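Local coordinates for uncharacterized hypothetical protein (Parabacteroides merdae, PDB 4EI0) that is of unknown function but belongs to the DUF4466 family and has a fold dominated by antiparallel beta sheets, with little helix, at residues I44-E47 with L48-S52; S90-G94 with T95-I99; I177-K180 with A181-Q184; D255-D258 with F259-D263. All coordinates share one frame; numbering follows the deposited sequence.

Contact 1. Residues I44-E47 with L48-S52; sequences IPNE and LGKLS
K50 reaches back across the turn to clasp N46 through its ammonium group. NZ donates to N46 O over 2.9 Å, lying in the plane of that carbonyl, and makes a weak bond of 3.1 Å to N46 OD1. A further weak bond from NZ goes to G49 O, so three oxygens gather round one charged nitrogen. The lysine chain is bent twice, and the second bend (chi4 -79°) swings NZ inward over the turn, while the CG of N46, turned away from its own backbone N (chi1 -163°), brings OD1 to it. The tight part lies on the inner side. There the buried I44 sets CG2 3.6 Å from G49 O and 4.1 Å from L51 CD2. G49 adopts an extended conformation in which a side chain would be pressed against the carbonyl oxygen of L48. The outer side is looser: E47 and L48 are exposed, and L48 touches P45 obliquely, CD1 to CG at 3.9 Å. L48 N bonds P45 O at 3.0 Å, closing P45-L48 as a type I beta turn in the loop between strands 35-43 and 51-58. N46 also packs against P83 of the second subunit. Shortening K50 to an alanine would probably leave the N46 and G49 carbonyls without their shared donor and the N46 amide freer to rotate. N46 O and G49 O stand only 3.4 Å apart, and the ammonium group, bonded to N46 O and weakly to G49 O, probably offsets their mutual repulsion and helps hold the loop shut.

Contact 2. Residues S90-G94 with T95-I99; sequences SQTNG and TTTVI
S90 lies just before strand 91-93, which Q91 begins. S90 sets its CB 4.0 Å from I99 CB and 3.9 Å from T97 CG2, while its hydroxyl turns outside the pair to bond F68 N. Q91 forms the hydrogen-bonded pair with V98: Q91 N to V98 O and V98 N to Q91 O are both 2.9 Å. The glutamine chain runs out extended on the exposed face, where a water donates to its OE1 at 2.8 Å and, weakly, to V98 O. T97 sends its side chain to the other face, opposite T92 in the non-hydrogen-bonded pair. Both threonines hold OG1 beside their backbone N (chi1 -61° and -62°), which points the hydroxyls at each other, OG1 to OG1 at 2.7 Å; that of T92 also bonds T66 O. The chain then reverses through G94, whose positive phi suits a residue without a side chain; T96 N bonds N93 O at 3.1 Å and N93 N bonds T96 O at 2.8 Å. This is a tight two-residue beta hairpin closed by a type II' turn from N93 to T96, and strand 91-93 forms the edge of its sheet within the chain.

Contact 3. Residues I177-K180 with A181-Q184; sequences IYSK and ADLQ
The D182 carboxylate is met by the backbone N-H of S179 from above its plane: S179 N lies 2.9 Å from D182 OD2, 36° out of the carboxylate plane, yet the hydrogen bond itself is nearly straight. The aspartate can reach back because its CG sits beside its own backbone N (chi1 -65°), which turns the carboxylate toward the start of the helix. The same oxygen also comes to the rim of the Y178 ring, near the ring plane, with D182 OD2 3.8 Å from Y178 CD1, and the ring and carboxylate planes stand almost perpendicular. In return S179 folds OG over the helix end (chi1 62°) and accepts from D182 N at 3.0 Å. Serine and aspartate thus each bind the other's backbone N-H. Behind them the first helical turn closes, with L183 N bonding S179 O at 3.2 Å and Q184 N bonding K180 O at 3.0 Å. L183 fills the side next to the strand, its CD1 4.1 Å from Y178 CB, and continues onto Y165 and L189. The Y178 hydroxyl is hydrogen-bonded to K192 NZ and N170 ND2. Replacing D182 by an alanine would probably leave the S179 N-H without its acceptor and make the passage from strand to helix less fixed. The negative carboxylate at the N-terminal end of the helix is also likely to interact favourably with the helix dipole. The reciprocal pair is a classic capping box, with S179 as N-cap, where strand 176-178 gives way to the short helix 180-185.

Contact 4. Residues D255-D258 with F259-D263; sequences DDLD and FETID
T261 overlaps the side chain of L257 one helical turn earlier, its CG2 resting 3.6 Å from L257 CD1 where the two chains meet at a slant. Its hydroxyl bonds back to the helix: OG1 donates to L257 O at 2.8 Å, from 36° above the carbonyl plane. The torsion responsible (chi1 61°) tucks OG1 between the backbone N and the carbonyl carbon, and leaves CG2 for the leucine. L257 O also receives a weak bond from T261 N, so one carbonyl takes both the main-chain and the side-chain proton of the same threonine. Further back, E260 N bonds D256 O at 3.1 Å, and E260 CG lies 3.7 Å from D256 O. I262 N then bonds D258 O at 2.9 Å, just where the chain leaves the helical conformation. On the other flank F259 is buried, its CB 3.6 Å from D256 O, and its side chain touches Y292 and K308. D256 and E260 send their carboxylates outside the helix, D256 to S149 OG and K150 N, E260 to Y310 OH. At the N-terminal end D258 OD2 accepts from D255 N at 2.8 Å through the lone pair turned away from its other oxygen. A threonine hydroxyl bonded to the carbonyl four residues earlier is a common helix motif; here it marks the last turn of the short helix 256-261, which is laid against strands 289-299 and 302-311 through F259, with D256 and E260 reaching Y310.

The four contacts follow one another along the chain; none nests within or crosses another, and each is formed within one continuous run of residues. Contact 1 closes the turn that leads from strand 35-43 into strand 51-58, joining two different sheets. Contact 2 is the hairpin 91-93/96-100, whose second strand lies next to 51-58, so contacts 1 and 2 share a sheet, their centres about 23 Å apart. Contact 3 turns the edge strand 176-178 of another sheet into helix 180-185, and contact 4 spans helix 256-261, beside a fourth sheet. Contacts 1 and 3 lie on opposite sides of the chain's centre, about 62 Å between centres.

Contact 1. Residues I44-E47 with L48-S52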
ATOM      1  N   ILE B  44     -11.301  -0.242  -7.447  1.00 47.75           N
ATOM      2  CA  ILE B  44     -11.859  -0.683  -8.683  1.00 48.87           C
ATOM      3  C   ILE B  44     -10.997  -1.846  -9.118  1.00 58.34           C
ATOM      4  O   ILE B  44      -9.797  -1.812  -8.927  1.00 48.94           O
ATOM      5  CB  ILE B  44     -11.901   0.437  -9.743  1.00 51.41           C
ATOM      6  CG1 ILE B  44     -12.679  -0.041 -10.992  1.00 50.49           C
ATOM      7  CG2 ILE B  44     -10.507   0.903 -10.135  1.00 41.87           C
ATOM      8  CD1 ILE B  44     -12.934   1.042 -12.024  1.00 50.18           C
ATOM      9  N   PRO B  45     -11.605  -2.918  -9.644  1.00 55.36           N
ATOM     10  CA  PRO B  45     -10.746  -3.973 -10.161  1.00 55.49           C
ATOM     11  C   PRO B  45      -9.820  -3.401 -11.236  1.00 40.40           C
ATOM     12  O   PRO B  45     -10.248  -2.648 -12.119  1.00 49.11           O
ATOM     13  CB  PRO B  45     -11.746  -4.991 -10.732  1.00 59.88           C
ATOM     14  CG  PRO B  45     -13.018  -4.710  -9.999  1.00 59.69           C
ATOM     15  CD  PRO B  45     -13.031  -3.224  -9.835  1.00 52.47           C
ATOM     16  N   ASN B  46      -8.525  -3.725 -11.129  1.00 49.11           N
ATOM     17  CA  ASN B  46      -7.485  -3.093 -11.943  1.00 41.22           C
ATOM     18  C   ASN B  46      -7.674  -3.261 -13.433  1.00 46.89           C
ATOM     19  O   ASN B  46      -7.355  -2.362 -14.185  1.00 47.59           O
ATOM     20  CB  ASN B  46      -6.109  -3.647 -11.593  1.00 46.22           C
ATOM     21  CG  ASN B  46      -4.972  -2.759 -12.091  1.00 45.78           C
ATOM     22  OD1 ASN B  46      -5.008  -1.532 -11.923  1.00 46.65           O
ATOM     23  ND2 ASN B  46      -3.977  -3.366 -12.698  1.00 40.68           N
ATOM     24  N   GLU B  47      -8.258  -4.372 -13.851  1.00 56.06           N
ATOM     25  CA  GLU B  47      -8.484  -4.620 -15.271  1.00 59.43           C
ATOM     26  C   GLU B  47      -9.649  -3.792 -15.865  1.00 61.05           C
ATOM     27  O   GLU B  47      -9.702  -3.613 -17.068  1.00 65.89           O
ATOM     28  CB  GLU B  47      -8.663  -6.124 -15.530  1.00 62.54           C
ATOM     29  CG  GLU B  47      -9.998  -6.710 -15.103  1.00 66.14           C
ATOM     30  CD  GLU B  47     -10.140  -7.062 -13.606  1.00 94.13           C
ATOM     31  OE1 GLU B  47      -9.284  -6.707 -12.723  1.00 72.16           O
ATOM     32  OE2 GLU B  47     -11.178  -7.713 -13.311  1.00 75.36           O
ATOM     33  N   LEU B  48     -10.521  -3.252 -15.019  1.00 56.45           N
ATOM     34  CA  LEU B  48     -11.663  -2.428 -15.460  1.00 57.22           C
ATOM     35  C   LEU B  48     -11.315  -0.943 -15.629  1.00 64.12           C
ATOM     36  O   LEU B  48     -11.882  -0.255 -16.476  1.00 63.02           O
ATOM     37  CB  LEU B  48     -12.856  -2.577 -14.511  1.00 57.93           C
ATOM     38  CG  LEU B  48     -13.504  -3.955 -14.318  1.00 66.06           C
ATOM     39  CD1 LEU B  48     -14.718  -3.837 -13.369  1.00 63.56           C
ATOM     40  CD2 LEU B  48     -13.908  -4.639 -15.623  1.00 65.83           C
ATOM     41  N   GLY B  49     -10.372  -0.426 -14.847  1.00 63.41           N
ATOM     42  CA  GLY B  49      -9.925   0.928 -15.060  1.00 64.72           C
ATOM     43  C   GLY B  49      -9.151   1.405 -13.844  1.00 63.14           C
ATOM     44  O   GLY B  49      -8.570   0.609 -13.120  1.00 52.02           O
ATOM     45  N   LYS B  50      -9.131   2.713 -13.660  1.00 48.61           N
ATOM     46  CA  LYS B  50      -8.342   3.358 -12.604  1.00 50.69           C
ATOM     47  C   LYS B  50      -9.135   4.492 -11.953  1.00 51.99           C
ATOM     48  O   LYS B  50     -10.083   5.033 -12.527  1.00 48.88           O
ATOM     49  CB  LYS B  50      -7.027   3.890 -13.154  1.00 47.82           C
ATOM     50  CG  LYS B  50      -6.152   2.937 -13.979  1.00 48.55           C
ATOM     51  CD  LYS B  50      -5.523   1.871 -13.142  1.00 43.94           C
ATOM     52  CE  LYS B  50      -4.689   0.918 -13.966  1.00 46.66           C
ATOM     53  NZ  LYS B  50      -5.601  -0.042 -14.627  1.00 40.69           N
ATOM     54  N   LEU B  51      -8.730   4.873 -10.754  1.00 43.67           N
ATOM     55  CA  LEU B  51      -9.398   5.947 -10.032  1.00 44.68           C
ATOM     56  C   LEU B  51      -9.130   7.291 -10.748  1.00 38.28           C
ATOM     57  O   LEU B  51      -7.994   7.579 -11.071  1.00 44.14           O
ATOM     58  CB  LEU B  51      -8.911   5.971  -8.569  1.00 43.44           C
ATOM     59  CG  LEU B  51      -9.191   4.721  -7.743  1.00 41.92           C
ATOM     60  CD1 LEU B  51      -8.818   5.037  -6.289  1.00 41.46           C
ATOM     61  CD2 LEU B  51     -10.668   4.270  -7.814  1.00 39.61           C
ATOM     62  N   SER B  52     -10.185   8.141 -10.920  1.00 37.80           N
ATOM     63  CA  SER B  52     -10.061   9.476 -11.564  1.00 43.39           C
ATOM     64  C   SER B  52     -10.109  10.677 -10.627  1.00 49.74           C
ATOM     65  O   SER B  52      -9.296  11.621 -10.757  1.00 45.14           O
ATOM     66  CB  SER B  52     -11.156   9.645 -12.625  1.00 45.94           C
ATOM     67  OG  SER B  52     -11.115   8.505 -13.504  1.00 52.19           O
TER

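Contact 2. Residues S90-G94 with T95-I99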
ATOM      1  N   SER B  90      -6.030  19.325  -3.624  1.00 39.53           N
ATOM      2  CA  SER B  90      -7.476  19.491  -3.588  1.00 41.11           C
ATOM      3  C   SER B  90      -7.879  20.940  -3.755  1.00 38.79           C
ATOM      4  O   SER B  90      -7.089  21.879  -3.540  1.00 36.32           O
ATOM      5  CB  SER B  90      -8.087  18.913  -2.302  1.00 45.08           C
ATOM      6  OG  SER B  90      -7.739  19.591  -1.156  1.00 40.82           O
ATOM      7  N   GLN B  91      -9.112  21.110  -4.180  1.00 40.12           N
ATOM      8  CA  GLN B  91      -9.713  22.404  -4.310  1.00 42.87           C
ATOM      9  C   GLN B  91     -11.023  22.383  -3.581  1.00 44.85           C
ATOM     10  O   GLN B  91     -11.841  21.495  -3.805  1.00 43.85           O
ATOM     11  CB  GLN B  91     -10.032  22.719  -5.761  1.00 47.58           C
ATOM     12  CG  GLN B  91      -8.816  22.721  -6.672  1.00 64.63           C
ATOM     13  CD  GLN B  91      -9.235  22.856  -8.132  1.00 67.88           C
ATOM     14  OE1 GLN B  91      -9.018  21.956  -8.940  1.00 87.15           O
ATOM     15  NE2 GLN B  91      -9.908  23.963  -8.455  1.00 76.85           N
ATOM     16  N   THR B  92     -11.266  23.389  -2.765  1.00 41.83           N
ATOM     17  CA  THR B  92     -12.562  23.475  -2.027  1.00 45.33           C
ATOM     18  C   THR B  92     -13.273  24.751  -2.419  1.00 49.42           C
ATOM     19  O   THR B  92     -12.674  25.830  -2.465  1.00 48.85           O
ATOM     20  CB  THR B  92     -12.323  23.433  -0.507  1.00 50.45           C
ATOM     21  OG1 THR B  92     -11.691  22.204  -0.152  1.00 43.91           O
ATOM     22  CG2 THR B  92     -13.628  23.574   0.294  1.00 40.09           C
ATOM     23  N   ASN B  93     -14.521  24.624  -2.847  1.00 49.01           N
ATOM     24  CA  ASN B  93     -15.360  25.766  -3.058  0.50 47.23           C
ATOM     25  C   ASN B  93     -16.634  25.598  -2.202  1.00 48.62           C
ATOM     26  O   ASN B  93     -17.473  24.739  -2.501  1.00 44.73           O
ATOM     27  CB  ASN B  93     -15.591  25.914  -4.571  0.50 46.86           C
ATOM     28  CG  ASN B  93     -14.261  26.052  -5.348  0.50 49.15           C
ATOM     29  OD1 ASN B  93     -13.783  25.087  -5.949  0.50 50.82           O
ATOM     30  ND2 ASN B  93     -13.624  27.238  -5.261  0.50 46.46           N
ATOM     31  N   GLY B  94     -16.751  26.395  -1.142  1.00 48.31           N
ATOM     32  CA  GLY B  94     -17.901  26.314  -0.222  1.00 50.50           C
ATOM     33  C   GLY B  94     -17.951  24.931   0.424  1.00 44.19           C
ATOM     34  O   GLY B  94     -17.009  24.475   1.067  1.00 43.95           O
ATOM     35  N   THR B  95     -19.049  24.230   0.189  1.00 43.43           N
ATOM     36  CA  THR B  95     -19.249  22.901   0.747  1.00 40.55           C
ATOM     37  C   THR B  95     -18.491  21.765   0.082  1.00 45.46           C
ATOM     38  O   THR B  95     -18.450  20.669   0.632  1.00 44.89           O
ATOM     39  CB  THR B  95     -20.712  22.521   0.609  1.00 41.63           C
ATOM     40  OG1 THR B  95     -21.073  22.576  -0.790  1.00 43.56           O
ATOM     41  CG2 THR B  95     -21.594  23.521   1.386  1.00 45.26           C
ATOM     42  N   THR B  96     -17.914  22.002  -1.097  1.00 40.19           N
ATOM     43  CA  THR B  96     -17.412  20.916  -1.951  1.00 40.24           C
ATOM     44  C   THR B  96     -15.908  20.934  -2.136  1.00 40.94           C
ATOM     45  O   THR B  96     -15.344  21.928  -2.596  1.00 46.36           O
ATOM     46  CB  THR B  96     -18.125  20.969  -3.320  1.00 40.23           C
ATOM     47  OG1 THR B  96     -19.521  20.942  -3.038  1.00 48.89           O
ATOM     48  CG2 THR B  96     -17.779  19.759  -4.270  1.00 38.64           C
ATOM     49  N   THR B  97     -15.287  19.822  -1.781  1.00 41.42           N
ATOM     50  CA  THR B  97     -13.859  19.608  -1.936  1.00 39.45           C
ATOM     51  C   THR B  97     -13.662  18.542  -3.020  1.00 41.31           C
ATOM     52  O   THR B  97     -14.252  17.490  -2.930  1.00 40.41           O
ATOM     53  CB  THR B  97     -13.231  19.132  -0.624  1.00 39.92           C
ATOM     54  OG1 THR B  97     -13.402  20.130   0.387  1.00 41.81           O
ATOM     55  CG2 THR B  97     -11.743  18.767  -0.826  1.00 38.34           C
ATOM     56  N   VAL B  98     -12.849  18.827  -4.028  1.00 42.59           N
ATOM     57  CA  VAL B  98     -12.588  17.865  -5.094  0.50 38.50           C
ATOM     58  C   VAL B  98     -11.098  17.670  -5.206  1.00 37.43           C
ATOM     59  O   VAL B  98     -10.299  18.602  -4.966  1.00 40.09           O
ATOM     60  CB  VAL B  98     -13.181  18.342  -6.431  0.50 45.37           C
ATOM     61  CG1 VAL B  98     -12.446  19.584  -6.926  0.50 35.35           C
ATOM     62  CG2 VAL B  98     -13.185  17.205  -7.449  0.50 53.34           C
ATOM     63  N   ILE B  99     -10.707  16.452  -5.545  1.00 43.70           N
ATOM     64  CA  ILE B  99      -9.306  16.151  -5.776  1.00 40.38           C
ATOM     65  C   ILE B  99      -9.216  15.167  -6.972  1.00 41.38           C
ATOM     66  O   ILE B  99     -10.037  14.260  -7.085  1.00 40.22           O
ATOM     67  CB  ILE B  99      -8.637  15.576  -4.528  1.00 40.97           C
ATOM     68  CG1 ILE B  99      -7.122  15.575  -4.710  1.00 46.44           C
ATOM     69  CG2 ILE B  99      -9.212  14.188  -4.256  1.00 37.46           C
ATOM     70  CD1 ILE B  99      -6.337  15.296  -3.440  1.00 42.13           C
TER
HETATM   71  O   HOH W   1      -9.383  19.259  -8.228  1.00 60.77           O

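Contact 3. Residues I177-K180 with A181-Q184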
ATOM      1  N   ILE B 177      -5.799  36.544  28.283  1.00 44.99           N
ATOM      2  CA  ILE B 177      -4.928  37.027  29.360  1.00 45.66           C
ATOM      3  C   ILE B 177      -4.516  38.457  29.019  1.00 49.66           C
ATOM      4  O   ILE B 177      -3.818  38.684  28.055  1.00 49.89           O
ATOM      5  CB  ILE B 177      -3.625  36.176  29.526  1.00 50.08           C
ATOM      6  CG1 ILE B 177      -3.891  34.648  29.494  1.00 51.15           C
ATOM      7  CG2 ILE B 177      -2.920  36.594  30.781  1.00 41.73           C
ATOM      8  CD1 ILE B 177      -4.901  34.150  30.495  1.00 47.68           C
ATOM      9  N   TYR B 178      -4.983  39.391  29.826  1.00 45.32           N
ATOM     10  CA  TYR B 178      -4.655  40.806  29.782  1.00 56.65           C
ATOM     11  C   TYR B 178      -3.554  41.005  30.786  1.00 57.45           C
ATOM     12  O   TYR B 178      -3.493  40.294  31.763  1.00 55.34           O
ATOM     13  CB  TYR B 178      -5.874  41.663  30.202  1.00 46.13           C
ATOM     14  CG  TYR B 178      -6.940  41.692  29.123  1.00 57.40           C
ATOM     15  CD1 TYR B 178      -6.693  42.330  27.903  1.00 52.35           C
ATOM     16  CD2 TYR B 178      -8.144  41.025  29.272  1.00 56.04           C
ATOM     17  CE1 TYR B 178      -7.637  42.321  26.883  1.00 49.61           C
ATOM     18  CE2 TYR B 178      -9.104  41.018  28.242  1.00 55.72           C
ATOM     19  CZ  TYR B 178      -8.844  41.684  27.060  1.00 59.60           C
ATOM     20  OH  TYR B 178      -9.761  41.696  26.040  1.00 59.69           O
ATOM     21  N   SER B 179      -2.700  41.978  30.531  1.00 54.25           N
ATOM     22  CA  SER B 179      -1.559  42.304  31.377  1.00 53.57           C
ATOM     23  C   SER B 179      -1.749  43.585  32.103  1.00 55.79           C
ATOM     24  O   SER B 179      -2.694  44.340  31.863  1.00 51.57           O
ATOM     25  CB  SER B 179      -0.312  42.477  30.508  1.00 61.52           C
ATOM     26  OG  SER B 179      -0.497  43.555  29.597  1.00 66.69           O
ATOM     27  N   LYS B 180      -0.832  43.859  33.009  1.00 56.93           N
ATOM     28  CA  LYS B 180      -0.839  45.103  33.725  1.00 58.80           C
ATOM     29  C   LYS B 180      -0.631  46.290  32.772  1.00 61.61           C
ATOM     30  O   LYS B 180      -1.164  47.359  33.018  1.00 60.18           O
ATOM     31  CB  LYS B 180       0.199  45.071  34.844  1.00 67.18           C
ATOM     32  CG  LYS B 180      -0.203  44.146  35.996  1.00 66.33           C
ATOM     33  CD  LYS B 180       0.907  43.971  37.028  1.00 59.20           C
ATOM     34  CE  LYS B 180       0.338  43.444  38.344  1.00 68.87           C
ATOM     35  NZ  LYS B 180       1.336  43.169  39.399  1.00 73.82           N
ATOM     36  N   ALA B 181       0.122  46.087  31.691  1.00 59.72           N
ATOM     37  CA  ALA B 181       0.341  47.128  30.691  1.00 67.98           C
ATOM     38  C   ALA B 181      -0.963  47.406  29.989  1.00 63.70           C
ATOM     39  O   ALA B 181      -1.295  48.558  29.750  1.00 65.77           O
ATOM     40  CB  ALA B 181       1.344  46.674  29.661  1.00 54.40           C
ATOM     41  N   ASP B 182      -1.701  46.341  29.665  1.00 61.88           N
ATOM     42  CA  ASP B 182      -3.005  46.495  28.990  1.00 53.34           C
ATOM     43  C   ASP B 182      -3.926  47.374  29.796  1.00 55.78           C
ATOM     44  O   ASP B 182      -4.507  48.329  29.275  1.00 63.10           O
ATOM     45  CB  ASP B 182      -3.661  45.177  28.722  1.00 63.03           C
ATOM     46  CG  ASP B 182      -2.886  44.316  27.741  1.00 66.60           C
ATOM     47  OD1 ASP B 182      -2.229  44.843  26.828  1.00 75.71           O
ATOM     48  OD2 ASP B 182      -2.918  43.080  27.898  1.00 65.32           O
ATOM     49  N   LEU B 183      -3.998  47.113  31.095  1.00 53.56           N
ATOM     50  CA  LEU B 183      -4.823  47.919  31.971  1.00 58.37           C
ATOM     51  C   LEU B 183      -4.317  49.334  32.191  1.00 62.40           C
ATOM     52  O   LEU B 183      -5.119  50.205  32.518  1.00 62.27           O
ATOM     53  CB  LEU B 183      -5.076  47.214  33.325  1.00 61.18           C
ATOM     54  CG  LEU B 183      -6.304  46.283  33.348  1.00 64.55           C
ATOM     55  CD1 LEU B 183      -6.166  45.158  32.331  1.00 51.67           C
ATOM     56  CD2 LEU B 183      -6.588  45.757  34.737  1.00 62.04           C
ATOM     57  N   GLN B 184      -3.002  49.589  32.108  1.00 67.25           N
ATOM     58  CA  GLN B 184      -2.518  50.966  32.318  1.00 64.23           C
ATOM     59  C   GLN B 184      -2.982  51.855  31.140  1.00 63.55           C
ATOM     60  O   GLN B 184      -3.404  53.018  31.349  1.00 75.96           O
ATOM     61  CB  GLN B 184      -0.986  51.044  32.508  1.00 65.58           C
ATOM     62  CG  GLN B 184      -0.505  52.468  32.866  1.00 83.41           C
ATOM     63  CD  GLN B 184      -0.378  53.392  31.650  1.00 92.25           C
ATOM     64  OE1 GLN B 184      -0.021  52.955  30.551  1.00 98.13           O
ATOM     65  NE2 GLN B 184      -0.701  54.663  31.837  1.00 96.41           N
TER

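Contact 4. Residues D255-D258 with F259-D263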
ATOM      1  N   ASP B 255     -17.267  17.632  28.008  1.00 49.93           N
ATOM      2  CA  ASP B 255     -18.148  17.970  26.891  0.50 49.22           C
ATOM      3  C   ASP B 255     -19.202  18.968  27.389  1.00 50.31           C
ATOM      4  O   ASP B 255     -19.221  19.389  28.586  1.00 47.79           O
ATOM      5  CB  ASP B 255     -18.766  16.692  26.254  0.50 51.70           C
ATOM      6  CG  ASP B 255     -19.263  16.897  24.795  0.50 48.89           C
ATOM      7  OD1 ASP B 255     -19.274  18.030  24.274  0.50 47.18           O
ATOM      8  OD2 ASP B 255     -19.681  15.895  24.178  0.50 60.06           O
ATOM      9  N   ASP B 256     -20.070  19.370  26.478  1.00 46.24           N
ATOM     10  CA  ASP B 256     -21.126  20.323  26.803  1.00 51.64           C
ATOM     11  C   ASP B 256     -21.979  19.894  28.029  1.00 49.56           C
ATOM     12  O   ASP B 256     -22.345  20.705  28.835  1.00 46.41           O
ATOM     13  CB  ASP B 256     -22.052  20.533  25.593  1.00 51.89           C
ATOM     14  CG  ASP B 256     -21.330  21.132  24.353  1.00 52.61           C
ATOM     15  OD1 ASP B 256     -20.101  21.014  24.190  1.00 51.44           O
ATOM     16  OD2 ASP B 256     -22.040  21.762  23.532  1.00 49.41           O
ATOM     17  N   LEU B 257     -22.332  18.626  28.126  1.00 58.93           N
ATOM     18  CA  LEU B 257     -23.252  18.180  29.178  1.00 58.13           C
ATOM     19  C   LEU B 257     -22.616  18.350  30.577  1.00 58.42           C
ATOM     20  O   LEU B 257     -23.293  18.697  31.536  1.00 59.05           O
ATOM     21  CB  LEU B 257     -23.684  16.724  28.927  1.00 58.21           C
ATOM     22  CG  LEU B 257     -24.495  16.025  30.043  1.00 59.98           C
ATOM     23  CD1 LEU B 257     -25.872  16.683  30.147  1.00 60.09           C
ATOM     24  CD2 LEU B 257     -24.557  14.509  29.833  1.00 60.31           C
ATOM     25  N   ASP B 258     -21.308  18.132  30.672  1.00 49.93           N
ATOM     26  CA  ASP B 258     -20.556  18.324  31.914  1.00 49.39           C
ATOM     27  C   ASP B 258     -20.652  19.781  32.378  1.00 59.47           C
ATOM     28  O   ASP B 258     -20.759  20.041  33.569  1.00 53.85           O
ATOM     29  CB  ASP B 258     -19.084  17.966  31.707  1.00 47.51           C
ATOM     30  CG  ASP B 258     -18.903  16.517  31.269  1.00 57.91           C
ATOM     31  OD1 ASP B 258     -19.400  15.627  31.973  1.00 70.75           O
ATOM     32  OD2 ASP B 258     -18.287  16.252  30.208  1.00 61.26           O
ATOM     33  N   PHE B 259     -20.589  20.734  31.449  1.00 49.51           N
ATOM     34  CA  PHE B 259     -20.797  22.147  31.815  1.00 44.43           C
ATOM     35  C   PHE B 259     -22.203  22.449  32.267  1.00 53.82           C
ATOM     36  O   PHE B 259     -22.407  23.228  33.242  1.00 54.46           O
ATOM     37  CB  PHE B 259     -20.406  23.070  30.684  1.00 54.44           C
ATOM     38  CG  PHE B 259     -18.941  23.280  30.592  1.00 42.92           C
ATOM     39  CD1 PHE B 259     -18.310  23.968  31.577  1.00 44.02           C
ATOM     40  CD2 PHE B 259     -18.202  22.739  29.548  1.00 44.42           C
ATOM     41  CE1 PHE B 259     -16.957  24.153  31.545  1.00 47.91           C
ATOM     42  CE2 PHE B 259     -16.838  22.942  29.494  1.00 37.24           C
ATOM     43  CZ  PHE B 259     -16.230  23.649  30.496  1.00 43.94           C
ATOM     44  N   GLU B 260     -23.175  21.842  31.577  1.00 50.22           N
ATOM     45  CA  GLU B 260     -24.578  22.018  31.941  1.00 58.07           C
ATOM     46  C   GLU B 260     -24.895  21.463  33.328  1.00 63.08           C
ATOM     47  O   GLU B 260     -25.749  22.000  34.003  1.00 64.65           O
ATOM     48  CB  GLU B 260     -25.511  21.327  30.933  1.00 64.27           C
ATOM     49  CG  GLU B 260     -25.676  22.053  29.602  1.00 58.79           C
ATOM     50  CD  GLU B 260     -26.470  23.374  29.703  1.00 69.87           C
ATOM     51  OE1 GLU B 260     -27.045  23.675  30.771  1.00 70.25           O
ATOM     52  OE2 GLU B 260     -26.517  24.126  28.692  1.00 73.68           O
ATOM     53  N   THR B 261     -24.220  20.390  33.733  1.00 60.37           N
ATOM     54  CA  THR B 261     -24.604  19.629  34.922  1.00 62.09           C
ATOM     55  C   THR B 261     -23.599  19.767  36.093  1.00 61.40           C
ATOM     56  O   THR B 261     -23.874  19.279  37.152  1.00 59.88           O
ATOM     57  CB  THR B 261     -24.827  18.130  34.596  1.00 64.82           C
ATOM     58  OG1 THR B 261     -23.620  17.572  34.105  1.00 66.30           O
ATOM     59  CG2 THR B 261     -25.962  17.899  33.554  1.00 59.92           C
ATOM     60  N   ILE B 262     -22.465  20.453  35.937  1.00 55.40           N
ATOM     61  CA  ILE B 262     -21.560  20.716  37.098  1.00 51.17           C
ATOM     62  C   ILE B 262     -22.317  21.460  38.220  1.00 53.33           C
ATOM     63  O   ILE B 262     -23.072  22.417  37.970  1.00 54.58           O
ATOM     64  CB  ILE B 262     -20.244  21.461  36.680  1.00 60.92           C
ATOM     65  CG1 ILE B 262     -19.203  21.419  37.801  1.00 67.74           C
ATOM     66  CG2 ILE B 262     -20.491  22.898  36.226  1.00 48.93           C
ATOM     67  CD1 ILE B 262     -18.457  20.101  37.852  1.00 61.53           C
ATOM     68  N   ASP B 263     -22.164  20.991  39.455  1.00 65.83           N
ATOM     69  CA  ASP B 263     -22.784  21.639  40.609  1.00 62.63           C
ATOM     70  C   ASP B 263     -21.852  22.703  41.127  1.00 57.99           C
ATOM     71  O   ASP B 263     -20.738  22.385  41.575  1.00 68.73           O
ATOM     72  CB  ASP B 263     -23.038  20.632  41.725  1.00 71.50           C
ATOM     73  CG  ASP B 263     -23.821  21.230  42.886  1.00 67.55           C
ATOM     74  OD1 ASP B 263     -24.095  22.443  42.890  1.00 79.40           O
ATOM     75  OD2 ASP B 263     -24.194  20.463  43.792  1.00 66.83           O
TER